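Local coordinates for protein NADH:ubiquinone oxidoreductase, Na translocating, F subunit (Porphyromonas gingivalis, PDB 2R6H) that binds flavin-adenine dinucleotide in a ferredoxin-reductase-like module that joins an antiparallel FAD-binding barrel to a parallel-sheet domain of the NAD-binding family, at residues S43-K48 against M142-G148; K25-L31 against N99-V105; S90-Y94 against A169-A173. All coordinates share one frame; numbering follows the deposited sequence.

Contact 1: residues S43-K48 against M142-G148. With FAD (flavin-adenine dinucleotide), chain H.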
# COMPACT_ATOMS: atom_id res chain seq x y z
N SER A 43 6.98 -5.85 8.06
CA SER A 43 6.40 -7.17 8.31
C SER A 43 4.90 -7.12 8.07
O SER A 43 4.31 -6.03 8.00
CB SER A 43 6.68 -7.65 9.73
OG SER A 43 7.87 -8.42 9.81
N TYR A 44 4.28 -8.29 7.95
CA TYR A 44 2.84 -8.32 7.70
C TYR A 44 2.11 -9.17 8.70
O TYR A 44 2.72 -9.95 9.42
CB TYR A 44 2.54 -8.84 6.29
CG TYR A 44 2.97 -10.27 6.04
CD1 TYR A 44 2.08 -11.33 6.19
CD2 TYR A 44 4.26 -10.55 5.63
CE1 TYR A 44 2.47 -12.64 5.95
CE2 TYR A 44 4.66 -11.86 5.39
CZ TYR A 44 3.77 -12.90 5.55
OH TYR A 44 4.19 -14.18 5.30
N ALA A 45 0.80 -8.99 8.75
CA ALA A 45 -0.05 -9.77 9.64
C ALA A 45 -1.04 -10.59 8.81
O ALA A 45 -1.05 -10.51 7.59
CB ALA A 45 -0.78 -8.86 10.60
N GLN A 46 -1.87 -11.38 9.48
CA GLN A 46 -2.83 -12.19 8.76
C GLN A 46 -4.21 -12.12 9.36
O GLN A 46 -4.37 -12.28 10.57
CB GLN A 46 -2.39 -13.63 8.76
CG GLN A 46 -0.99 -13.79 8.31
CD GLN A 46 -0.74 -15.19 7.87
OE1 GLN A 46 -0.98 -16.14 8.61
NE2 GLN A 46 -0.26 -15.34 6.64
N ILE A 47 -5.21 -11.90 8.51
CA ILE A 47 -6.59 -11.86 8.95
C ILE A 47 -7.26 -13.19 8.71
O ILE A 47 -7.04 -13.82 7.68
CB ILE A 47 -7.41 -10.80 8.18
CG1 ILE A 47 -6.64 -9.49 8.07
CG2 ILE A 47 -8.75 -10.57 8.88
CD1 ILE A 47 -6.26 -8.90 9.39
N LYS A 48 -8.07 -13.62 9.66
CA LYS A 48 -8.96 -14.75 9.43
C LYS A 48 -10.19 -14.21 8.73
O LYS A 48 -10.87 -13.33 9.24
CB LYS A 48 -9.34 -15.48 10.72
CG LYS A 48 -8.41 -16.65 11.05
CD LYS A 48 -9.01 -17.63 12.06
CE LYS A 48 -7.97 -18.66 12.52
NZ LYS A 48 -8.51 -19.62 13.53
N MSE A 142 -10.05 -11.66 13.73
CA MSE A 142 -8.94 -12.46 14.25
C MSE A 142 -7.70 -12.13 13.46
O MSE A 142 -7.72 -12.14 12.24
CB MSE A 142 -9.24 -13.94 14.12
CG MSE A 142 -10.49 -14.38 14.85
SE MSE A 142 -10.33 -14.23 16.80
CE MSE A 142 -12.22 -13.85 17.21
N MSE A 143 -6.61 -11.84 14.16
CA MSE A 143 -5.41 -11.39 13.49
C MSE A 143 -4.16 -11.96 14.12
O MSE A 143 -4.02 -11.97 15.33
CB MSE A 143 -5.35 -9.87 13.52
CG MSE A 143 -4.35 -9.32 12.55
SE MSE A 143 -4.31 -7.38 12.50
CE MSE A 143 -3.51 -7.06 14.26
N SER A 144 -3.25 -12.42 13.28
CA SER A 144 -1.98 -12.95 13.78
C SER A 144 -0.80 -12.23 13.16
O SER A 144 -0.91 -11.67 12.07
CB SER A 144 -1.87 -14.46 13.53
OG SER A 144 -2.20 -14.80 12.19
N GLY A 145 0.33 -12.24 13.85
CA GLY A 145 1.54 -11.64 13.33
C GLY A 145 2.60 -11.57 14.42
O GLY A 145 2.34 -12.00 15.54
N PRO A 146 3.79 -11.02 14.08
CA PRO A 146 4.12 -10.49 12.75
C PRO A 146 4.70 -11.59 11.88
O PRO A 146 5.13 -12.61 12.40
CB PRO A 146 5.23 -9.48 13.05
CG PRO A 146 5.54 -9.61 14.52
CD PRO A 146 4.93 -10.87 14.99
N TYR A 147 4.73 -11.39 10.57
CA TYR A 147 5.43 -12.30 9.69
C TYR A 147 6.34 -11.52 8.77
O TYR A 147 6.21 -10.29 8.68
CB TYR A 147 4.45 -13.12 8.86
CG TYR A 147 3.41 -13.85 9.66
CD1 TYR A 147 2.21 -13.24 9.98
CD2 TYR A 147 3.63 -15.15 10.09
CE1 TYR A 147 1.24 -13.90 10.71
CE2 TYR A 147 2.67 -15.83 10.83
CZ TYR A 147 1.47 -15.20 11.14
OH TYR A 147 0.50 -15.86 11.87
N GLY A 148 7.24 -12.21 8.09
CA GLY A 148 7.85 -11.69 6.88
C GLY A 148 9.27 -11.21 7.09
O GLY A 148 9.71 -11.04 8.23
PA FAD H . -8.62 -13.32 -3.96
O1A FAD H . -7.30 -13.93 -3.51
O2A FAD H . -9.84 -14.21 -3.71
O5B FAD H . -8.56 -12.93 -5.54
C5B FAD H . -7.66 -11.92 -6.00
C4B FAD H . -8.09 -11.41 -7.36
O4B FAD H . -8.11 -12.48 -8.29
C3B FAD H . -9.49 -10.82 -7.33
O3B FAD H . -9.46 -9.56 -7.96
C2B FAD H . -10.35 -11.76 -8.14
O2B FAD H . -11.28 -11.04 -8.92
C1B FAD H . -9.32 -12.47 -9.03
N9A FAD H . -9.72 -13.83 -9.47
C8A FAD H . -10.20 -14.88 -8.71
N7A FAD H . -10.43 -15.94 -9.53
C5A FAD H . -10.10 -15.59 -10.80
C6A FAD H . -10.14 -16.28 -12.02
N6A FAD H . -10.64 -17.51 -12.09
N1A FAD H . -9.72 -15.65 -13.19
C2A FAD H . -9.28 -14.33 -13.15
N3A FAD H . -9.25 -13.65 -11.94
C4A FAD H . -9.65 -14.27 -10.78
N1 FAD H . -2.73 -6.48 -0.08
C2 FAD H . -3.13 -5.25 0.38
O2 FAD H . -4.13 -4.75 -0.11
N3 FAD H . -2.41 -4.62 1.38
C4 FAD H . -1.27 -5.21 1.94
O4 FAD H . -0.59 -4.68 2.84
C4X FAD H . -0.89 -6.45 1.46
N5 FAD H . 0.23 -7.04 2.01
C5X FAD H . 0.63 -8.27 1.53
C6 FAD H . 1.76 -8.86 2.08
C7 FAD H . 2.19 -10.10 1.63
C7M FAD H . 3.43 -10.71 2.25
C8 FAD H . 1.47 -10.76 0.63
C8M FAD H . 1.92 -12.09 0.12
C9 FAD H . 0.34 -10.16 0.08
C9A FAD H . -0.09 -8.92 0.53
N10 FAD H . -1.22 -8.32 -0.01
C10 FAD H . -1.61 -7.08 0.45
C1' FAD H . -2.15 -9.04 -0.94
C2' FAD H . -3.27 -9.65 -0.11
O2' FAD H . -2.71 -10.59 0.77
C3' FAD H . -4.32 -10.35 -0.97
O3' FAD H . -3.71 -11.11 -2.00
C4' FAD H . -5.28 -9.32 -1.54
O4' FAD H . -6.02 -8.83 -0.46
C5' FAD H . -6.24 -9.95 -2.53
O5' FAD H . -6.70 -11.17 -1.98
P FAD H . -8.28 -11.45 -1.87
O1P FAD H . -8.55 -12.61 -0.94
O2P FAD H . -9.00 -10.19 -1.46
O3P FAD H . -8.72 -11.82 -3.36
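Y44 and Y147 pack against each other on two neighbouring antiparallel strands, 44-48 and 142-147, of the FAD-binding beta-barrel of a ferredoxin-reductase-type fold. Their ring planes, 27° apart, are slid so far past each other that they barely overlap, and the real touch is a CH-pi contact: CB of Y147 sits over one face of the Y44 ring, 3.6 Å from its centroid. The opposite face receives the flavin, whose methyl carbon C7M lies 3.5 Å from Y44 CD2. The Y44 ring thus fills the layer between strand 142-147 and the dimethylbenzene end of FAD, and its chi1 of 63°, with CG between the backbone N and the carbonyl carbon, brings the ring there.

Y147 is steadied in turn. The amide carbon CD of Q46 lies over one face of the Y147 ring, 3.7 Å from CE1 of Y147, with the amide plane turned 46° from the ring. S144 OG lies at the edge of the same ring, in its plane, and shares a hydrogen bond with Y147 OH at 2.9 Å.

Backbone pairing sets the register. Y147 N donates to Y44 O at 2.7 Å, while Q46 and S144 bond to each other both ways. Between these pairs the register slips by one residue, a beta bulge that takes in G145 and P146, joined by a cis peptide. Further out, strand 85-90 flanks 43-48 through Y89 and R87, and H151 bonds to S43 OG. On the face away from the tyrosines, CD1 of I47 rests 3.7 Å from CG of selenomethionine M143.

Contact 2: residues K25-L31 against N99-V105. With FAD (flavin-adenine dinucleotide), chain H.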
# COMPACT_ATOMS: atom_id res chain seq x y z
N LYS A 25 -9.08 1.14 1.34
CA LYS A 25 -9.55 1.54 2.65
C LYS A 25 -8.40 1.52 3.64
O LYS A 25 -7.51 0.66 3.57
CB LYS A 25 -10.67 0.63 3.14
CG LYS A 25 -12.03 1.13 2.78
CD LYS A 25 -13.08 0.05 2.89
CE LYS A 25 -14.44 0.60 2.56
NZ LYS A 25 -14.74 1.82 3.37
N GLU A 26 -8.40 2.49 4.55
CA GLU A 26 -7.46 2.47 5.65
C GLU A 26 -8.14 1.73 6.78
O GLU A 26 -9.02 2.26 7.45
CB GLU A 26 -7.07 3.87 6.07
CG GLU A 26 -5.91 3.87 7.00
CD GLU A 26 -5.76 5.17 7.73
OE1 GLU A 26 -6.77 5.91 7.84
OE2 GLU A 26 -4.64 5.47 8.19
N PHE A 27 -7.72 0.48 6.97
CA PHE A 27 -8.37 -0.44 7.90
C PHE A 27 -7.59 -0.48 9.21
O PHE A 27 -6.48 -0.98 9.27
CB PHE A 27 -8.44 -1.81 7.25
CG PHE A 27 -9.08 -2.86 8.09
CD1 PHE A 27 -10.33 -2.64 8.65
CD2 PHE A 27 -8.45 -4.07 8.30
CE1 PHE A 27 -10.93 -3.60 9.41
CE2 PHE A 27 -9.05 -5.04 9.07
CZ PHE A 27 -10.29 -4.80 9.63
N VAL A 28 -8.19 0.06 10.27
CA VAL A 28 -7.49 0.29 11.52
C VAL A 28 -8.09 -0.53 12.67
O VAL A 28 -9.25 -0.33 13.06
CB VAL A 28 -7.52 1.80 11.88
CG1 VAL A 28 -6.81 2.05 13.18
CG2 VAL A 28 -6.91 2.63 10.75
N VAL A 29 -7.30 -1.44 13.22
CA VAL A 29 -7.79 -2.34 14.27
C VAL A 29 -7.01 -2.16 15.57
O VAL A 29 -5.85 -1.75 15.55
CB VAL A 29 -7.72 -3.83 13.82
CG1 VAL A 29 -8.66 -4.07 12.62
CG2 VAL A 29 -6.29 -4.22 13.48
N LYS A 30 -7.66 -2.45 16.70
CA LYS A 30 -7.01 -2.29 18.01
C LYS A 30 -6.90 -3.62 18.76
O LYS A 30 -7.85 -4.41 18.78
CB LYS A 30 -7.77 -1.26 18.87
CG LYS A 30 -7.10 -0.90 20.19
CD LYS A 30 -8.02 -0.07 21.08
CE LYS A 30 -9.25 -0.90 21.50
NZ LYS A 30 -10.03 -0.29 22.62
N LEU A 31 -5.75 -3.87 19.38
CA LEU A 31 -5.58 -5.10 20.15
C LEU A 31 -6.24 -4.98 21.51
O LEU A 31 -6.53 -3.87 21.95
CB LEU A 31 -4.09 -5.48 20.28
CG LEU A 31 -3.58 -6.34 19.11
CD1 LEU A 31 -3.75 -5.62 17.79
CD2 LEU A 31 -2.13 -6.76 19.29
N ASN A 99 -0.58 -1.50 19.74
CA ASN A 99 -1.89 -2.15 19.66
C ASN A 99 -2.97 -1.46 18.84
O ASN A 99 -4.12 -1.88 18.83
CB ASN A 99 -2.39 -2.67 21.03
CG ASN A 99 -2.97 -1.58 21.93
OD1 ASN A 99 -3.86 -0.82 21.54
ND2 ASN A 99 -2.51 -1.56 23.18
N ILE A 100 -2.58 -0.40 18.13
CA ILE A 100 -3.41 0.12 17.05
C ILE A 100 -2.69 -0.19 15.76
O ILE A 100 -1.76 0.51 15.37
CB ILE A 100 -3.64 1.65 17.14
CG1 ILE A 100 -4.01 2.10 18.56
CG2 ILE A 100 -4.71 2.08 16.14
CD1 ILE A 100 -5.46 2.43 18.74
N ILE A 101 -3.12 -1.25 15.09
CA ILE A 101 -2.50 -1.66 13.84
C ILE A 101 -3.24 -1.05 12.67
O ILE A 101 -4.45 -1.17 12.56
CB ILE A 101 -2.49 -3.19 13.69
CG1 ILE A 101 -1.71 -3.82 14.84
CG2 ILE A 101 -1.88 -3.59 12.36
CD1 ILE A 101 -0.48 -3.03 15.21
N THR A 102 -2.51 -0.38 11.78
CA THR A 102 -3.12 0.21 10.60
C THR A 102 -2.84 -0.63 9.36
O THR A 102 -1.71 -1.04 9.13
CB THR A 102 -2.62 1.65 10.39
OG1 THR A 102 -2.96 2.45 11.53
CG2 THR A 102 -3.28 2.25 9.19
N LEU A 103 -3.86 -0.89 8.55
CA LEU A 103 -3.62 -1.56 7.27
C LEU A 103 -4.14 -0.76 6.05
O LEU A 103 -4.95 0.16 6.19
CB LEU A 103 -4.20 -2.99 7.30
CG LEU A 103 -3.77 -3.87 8.48
CD1 LEU A 103 -4.41 -5.23 8.40
CD2 LEU A 103 -2.28 -4.02 8.54
N ASN A 104 -3.63 -1.08 4.87
CA ASN A 104 -4.14 -0.52 3.63
C ASN A 104 -4.65 -1.63 2.75
O ASN A 104 -3.87 -2.43 2.27
CB ASN A 104 -3.04 0.20 2.86
CG ASN A 104 -2.56 1.43 3.56
OD1 ASN A 104 -3.11 1.83 4.59
ND2 ASN A 104 -1.53 2.04 3.01
N VAL A 105 -5.96 -1.67 2.51
CA VAL A 105 -6.52 -2.77 1.75
C VAL A 105 -7.09 -2.36 0.41
O VAL A 105 -8.02 -1.56 0.36
CB VAL A 105 -7.62 -3.43 2.54
CG1 VAL A 105 -8.11 -4.64 1.81
CG2 VAL A 105 -7.09 -3.82 3.88
PA FAD H . -8.62 -13.32 -3.96
O1A FAD H . -7.30 -13.93 -3.51
O2A FAD H . -9.84 -14.21 -3.71
O5B FAD H . -8.56 -12.93 -5.54
C5B FAD H . -7.66 -11.92 -6.00
C4B FAD H . -8.09 -11.41 -7.36
O4B FAD H . -8.11 -12.48 -8.29
C3B FAD H . -9.49 -10.82 -7.33
O3B FAD H . -9.46 -9.56 -7.96
C2B FAD H . -10.35 -11.76 -8.14
O2B FAD H . -11.28 -11.04 -8.92
C1B FAD H . -9.32 -12.47 -9.03
N9A FAD H . -9.72 -13.83 -9.47
C8A FAD H . -10.20 -14.88 -8.71
N7A FAD H . -10.43 -15.94 -9.53
C5A FAD H . -10.10 -15.59 -10.80
C6A FAD H . -10.14 -16.28 -12.02
N6A FAD H . -10.64 -17.51 -12.09
N1A FAD H . -9.72 -15.65 -13.19
C2A FAD H . -9.28 -14.33 -13.15
N3A FAD H . -9.25 -13.65 -11.94
C4A FAD H . -9.65 -14.27 -10.78
N1 FAD H . -2.73 -6.48 -0.08
C2 FAD H . -3.13 -5.25 0.38
O2 FAD H . -4.13 -4.75 -0.11
N3 FAD H . -2.41 -4.62 1.38
C4 FAD H . -1.27 -5.21 1.94
O4 FAD H . -0.59 -4.68 2.84
C4X FAD H . -0.89 -6.45 1.46
N5 FAD H . 0.23 -7.04 2.01
C5X FAD H . 0.63 -8.27 1.53
C6 FAD H . 1.76 -8.86 2.08
C7 FAD H . 2.19 -10.10 1.63
C7M FAD H . 3.43 -10.71 2.25
C8 FAD H . 1.47 -10.76 0.63
C8M FAD H . 1.92 -12.09 0.12
C9 FAD H . 0.34 -10.16 0.08
C9A FAD H . -0.09 -8.92 0.53
N10 FAD H . -1.22 -8.32 -0.01
C10 FAD H . -1.61 -7.08 0.45
C1' FAD H . -2.15 -9.04 -0.94
C2' FAD H . -3.27 -9.65 -0.11
O2' FAD H . -2.71 -10.59 0.77
C3' FAD H . -4.32 -10.35 -0.97
O3' FAD H . -3.71 -11.11 -2.00
C4' FAD H . -5.28 -9.32 -1.54
O4' FAD H . -6.02 -8.83 -0.46
C5' FAD H . -6.24 -9.95 -2.53
O5' FAD H . -6.70 -11.17 -1.98
P FAD H . -8.28 -11.45 -1.87
O1P FAD H . -8.55 -12.61 -0.94
O2P FAD H . -9.00 -10.19 -1.46
O3P FAD H . -8.72 -11.82 -3.36
O HOH W 1 -6.40 -1.30 23.53
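F27 and L103 form one of the hydrogen-bonded pairs that zip strand 25-30 to strand 100-105, an antiparallel ladder in the FAD-binding beta-barrel. Backbone hydrogen bonds run the length of the ladder. K25 with V105, F27 with L103 and V29 with I101 each bond in both directions, and L31 N adds a last one to N99 O, just past the end of strand 25-30 and before the start of strand 100-105. The bonds are not equivalent: V105 N lies in the plane of the K25 carbonyl with an N-H...O angle of 172°, whereas F27 N stands above the plane of the L103 carbonyl.

Apolar packing differs on the two faces. On the face of F27, V29, L103 and V105, the F27 ring turns its edge to L103, whose CD1 is 4.2 Å from F27 CD2, while CB of F27 meets V105 CG2 at 4.1 Å. With CG of F27 anti to its own nitrogen (chi1 -180°), the side chain also touches V14 and N17 of strand 9-19 and L135. Farther along, V29 CG2 touches CB of I101 at 3.9 Å, and selenomethionine M143 covers both residues. On the face of E26, V28, I100 and T102, CG1 of V28 meets I100 CG2 at 3.6 Å, and V28 lies alongside T102, pointing the same way.

Polar side chains find their partners mostly outside the ladder. E26 OE2 bonds to Y202 OH and also touches T102 CG2, the two side chains crossing at a slant; K25 NZ reaches N19 and the backbone of D60. A water links L31 O to OD1 of the poorly ordered N99, whose ND2 bonds to E35 O.

A backbone carbonyl meets the flavin here: N3 of FAD donates to N104 O at 2.8 Å, with an angle of 157°.

Contact 3: residues S90-Y94 against A169-A173. With FAD (flavin-adenine dinucleotide), chain H.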
# COMPACT_ATOMS: atom_id res chain seq x y z
N SER A 90 0.14 -6.01 5.12
CA SER A 90 1.33 -5.37 5.66
C SER A 90 0.98 -4.28 6.66
O SER A 90 0.03 -3.55 6.44
CB SER A 90 2.13 -4.73 4.52
OG SER A 90 2.80 -5.71 3.75
N MSE A 91 1.74 -4.17 7.75
CA MSE A 91 1.55 -3.06 8.71
C MSE A 91 2.01 -1.74 8.13
O MSE A 91 3.11 -1.64 7.58
CB MSE A 91 2.31 -3.28 10.01
CG MSE A 91 1.54 -3.98 11.09
SE MSE A 91 1.55 -5.91 10.86
CE MSE A 91 3.45 -6.24 11.15
N ALA A 92 1.20 -0.72 8.31
CA ALA A 92 1.42 0.56 7.67
C ALA A 92 1.79 1.65 8.67
O ALA A 92 2.15 2.77 8.29
CB ALA A 92 0.18 0.95 6.88
N ASN A 93 1.69 1.32 9.95
CA ASN A 93 2.19 2.22 10.97
C ASN A 93 3.51 1.69 11.46
O ASN A 93 3.84 0.53 11.25
CB ASN A 93 1.19 2.39 12.12
CG ASN A 93 1.28 3.78 12.78
OD1 ASN A 93 2.07 4.64 12.37
ND2 ASN A 93 0.46 3.99 13.81
N TYR A 94 4.28 2.56 12.10
CA TYR A 94 5.59 2.17 12.60
C TYR A 94 5.47 1.42 13.92
O TYR A 94 4.45 1.52 14.62
CB TYR A 94 6.51 3.39 12.70
CG TYR A 94 6.19 4.40 13.78
CD1 TYR A 94 7.17 5.27 14.24
CD2 TYR A 94 4.92 4.48 14.34
CE1 TYR A 94 6.90 6.20 15.23
CE2 TYR A 94 4.64 5.40 15.34
CZ TYR A 94 5.64 6.26 15.78
OH TYR A 94 5.39 7.19 16.78
N ALA A 169 1.86 0.57 2.21
CA ALA A 169 1.76 0.13 3.60
C ALA A 169 3.14 -0.13 4.20
O ALA A 169 3.50 0.44 5.23
CB ALA A 169 0.89 -1.11 3.71
N PRO A 170 3.90 -1.00 3.54
CA PRO A 170 5.21 -1.41 4.05
C PRO A 170 6.21 -0.25 4.04
O PRO A 170 6.93 -0.05 5.03
CB PRO A 170 5.65 -2.49 3.06
CG PRO A 170 4.37 -3.06 2.55
CD PRO A 170 3.41 -1.91 2.50
N LEU A 171 6.26 0.48 2.94
CA LEU A 171 7.16 1.62 2.82
C LEU A 171 6.91 2.64 3.93
O LEU A 171 7.84 3.06 4.61
CB LEU A 171 7.00 2.29 1.45
CG LEU A 171 7.55 1.52 0.25
CD1 LEU A 171 7.68 0.04 0.58
CD2 LEU A 171 6.68 1.72 -0.97
N ARG A 172 5.65 3.03 4.10
CA ARG A 172 5.29 4.05 5.08
C ARG A 172 5.70 3.63 6.49
O ARG A 172 6.15 4.45 7.28
CB ARG A 172 3.79 4.33 5.03
CG ARG A 172 3.27 5.13 6.21
CD ARG A 172 1.81 5.52 6.02
NE ARG A 172 1.37 6.49 7.01
CZ ARG A 172 0.75 6.18 8.14
NH1 ARG A 172 0.50 4.91 8.44
NH2 ARG A 172 0.39 7.14 8.99
N ALA A 173 5.53 2.34 6.78
CA ALA A 173 5.96 1.79 8.06
C ALA A 173 7.47 1.92 8.24
O ALA A 173 7.95 2.32 9.30
CB ALA A 173 5.54 0.33 8.18
PA FAD H . -8.62 -13.32 -3.96
O1A FAD H . -7.30 -13.93 -3.51
O2A FAD H . -9.84 -14.21 -3.71
O5B FAD H . -8.56 -12.93 -5.54
C5B FAD H . -7.66 -11.92 -6.00
C4B FAD H . -8.09 -11.41 -7.36
O4B FAD H . -8.11 -12.48 -8.29
C3B FAD H . -9.49 -10.82 -7.33
O3B FAD H . -9.46 -9.56 -7.96
C2B FAD H . -10.35 -11.76 -8.14
O2B FAD H . -11.28 -11.04 -8.92
C1B FAD H . -9.32 -12.47 -9.03
N9A FAD H . -9.72 -13.83 -9.47
C8A FAD H . -10.20 -14.88 -8.71
N7A FAD H . -10.43 -15.94 -9.53
C5A FAD H . -10.10 -15.59 -10.80
C6A FAD H . -10.14 -16.28 -12.02
N6A FAD H . -10.64 -17.51 -12.09
N1A FAD H . -9.72 -15.65 -13.19
C2A FAD H . -9.28 -14.33 -13.15
N3A FAD H . -9.25 -13.65 -11.94
C4A FAD H . -9.65 -14.27 -10.78
N1 FAD H . -2.73 -6.48 -0.08
C2 FAD H . -3.13 -5.25 0.38
O2 FAD H . -4.13 -4.75 -0.11
N3 FAD H . -2.41 -4.62 1.38
C4 FAD H . -1.27 -5.21 1.94
O4 FAD H . -0.59 -4.68 2.84
C4X FAD H . -0.89 -6.45 1.46
N5 FAD H . 0.23 -7.04 2.01
C5X FAD H . 0.63 -8.27 1.53
C6 FAD H . 1.76 -8.86 2.08
C7 FAD H . 2.19 -10.10 1.63
C7M FAD H . 3.43 -10.71 2.25
C8 FAD H . 1.47 -10.76 0.63
C8M FAD H . 1.92 -12.09 0.12
C9 FAD H . 0.34 -10.16 0.08
C9A FAD H . -0.09 -8.92 0.53
N10 FAD H . -1.22 -8.32 -0.01
C10 FAD H . -1.61 -7.08 0.45
C1' FAD H . -2.15 -9.04 -0.94
C2' FAD H . -3.27 -9.65 -0.11
O2' FAD H . -2.71 -10.59 0.77
C3' FAD H . -4.32 -10.35 -0.97
O3' FAD H . -3.71 -11.11 -2.00
C4' FAD H . -5.28 -9.32 -1.54
O4' FAD H . -6.02 -8.83 -0.46
C5' FAD H . -6.24 -9.95 -2.53
O5' FAD H . -6.70 -11.17 -1.98
P FAD H . -8.28 -11.45 -1.87
O1P FAD H . -8.55 -12.61 -0.94
O2P FAD H . -9.00 -10.19 -1.46
O3P FAD H . -8.72 -11.82 -3.36
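The seam between the two domains of a ferredoxin-reductase-like fold runs beside the flavin. Here it is formed by 90-94, the end of a barrel strand and the loop after it, against 169-173 in the helix that follows the central strand of the Rossmann-like parallel sheet.

S90 belongs to both the seam and the FAD pocket. Its backbone N donates to O4 of FAD at 2.7 Å with an angle of 158°, and its OG makes only a weak bond to the flavin N5. OG stands beside the backbone N (chi1 -74°), which places it between N5 and the ring of P170, whose CG lies 3.3 Å from S90 OG.

Beyond S90 the fit depends on small side chains. CB of A92 meets CB of A169 at 3.8 Å, and CA of A92 points its hydrogen at A169 O, 3.2 Å away, with 163° at the hydrogen. That same carbonyl takes the helical bond from A173 N. A173 in turn presents its CB to the carbonyl oxygens of M91 and N93.

R172 closes the far side. Its chain runs extended from CG to NE along the A92 carbonyl, and NH1 makes a weak, strongly bent hydrogen bond to A92 O at 2.7 Å. The stronger grip on its guanidinium comes from a salt bridge to D205 and a cation-pi contact with Y202.

Main-chain atoms and alanine methyls therefore set the helix close to the loop, while the guanidinium of R172 has its main partners outside the two segments. The donor at O4 would probably draw electron density toward that edge of the isoalloxazine.

The three contacts surround the isoalloxazine of one FAD from different directions: contact 1 at its methyl end, contact 2 at N3, contact 3 at O4 and N5. Their centres are about 11 Å (1 and 2), 13 Å (1 and 3) and 10 Å (2 and 3) apart. Contacts 1 and 2 share the barrel interior, where CE of M143 lies 3.7 Å from I101 CG1. Segment 90-94 ties contact 3 to both: M91 N probably bonds to S43 O at 3.2 Å, and A92 N probably bonds to T102 O at 3.0 Å. The loop that meets helix 168-181 is thus probably bonded both to the residue just before strand 44-49 and to strand 100-106.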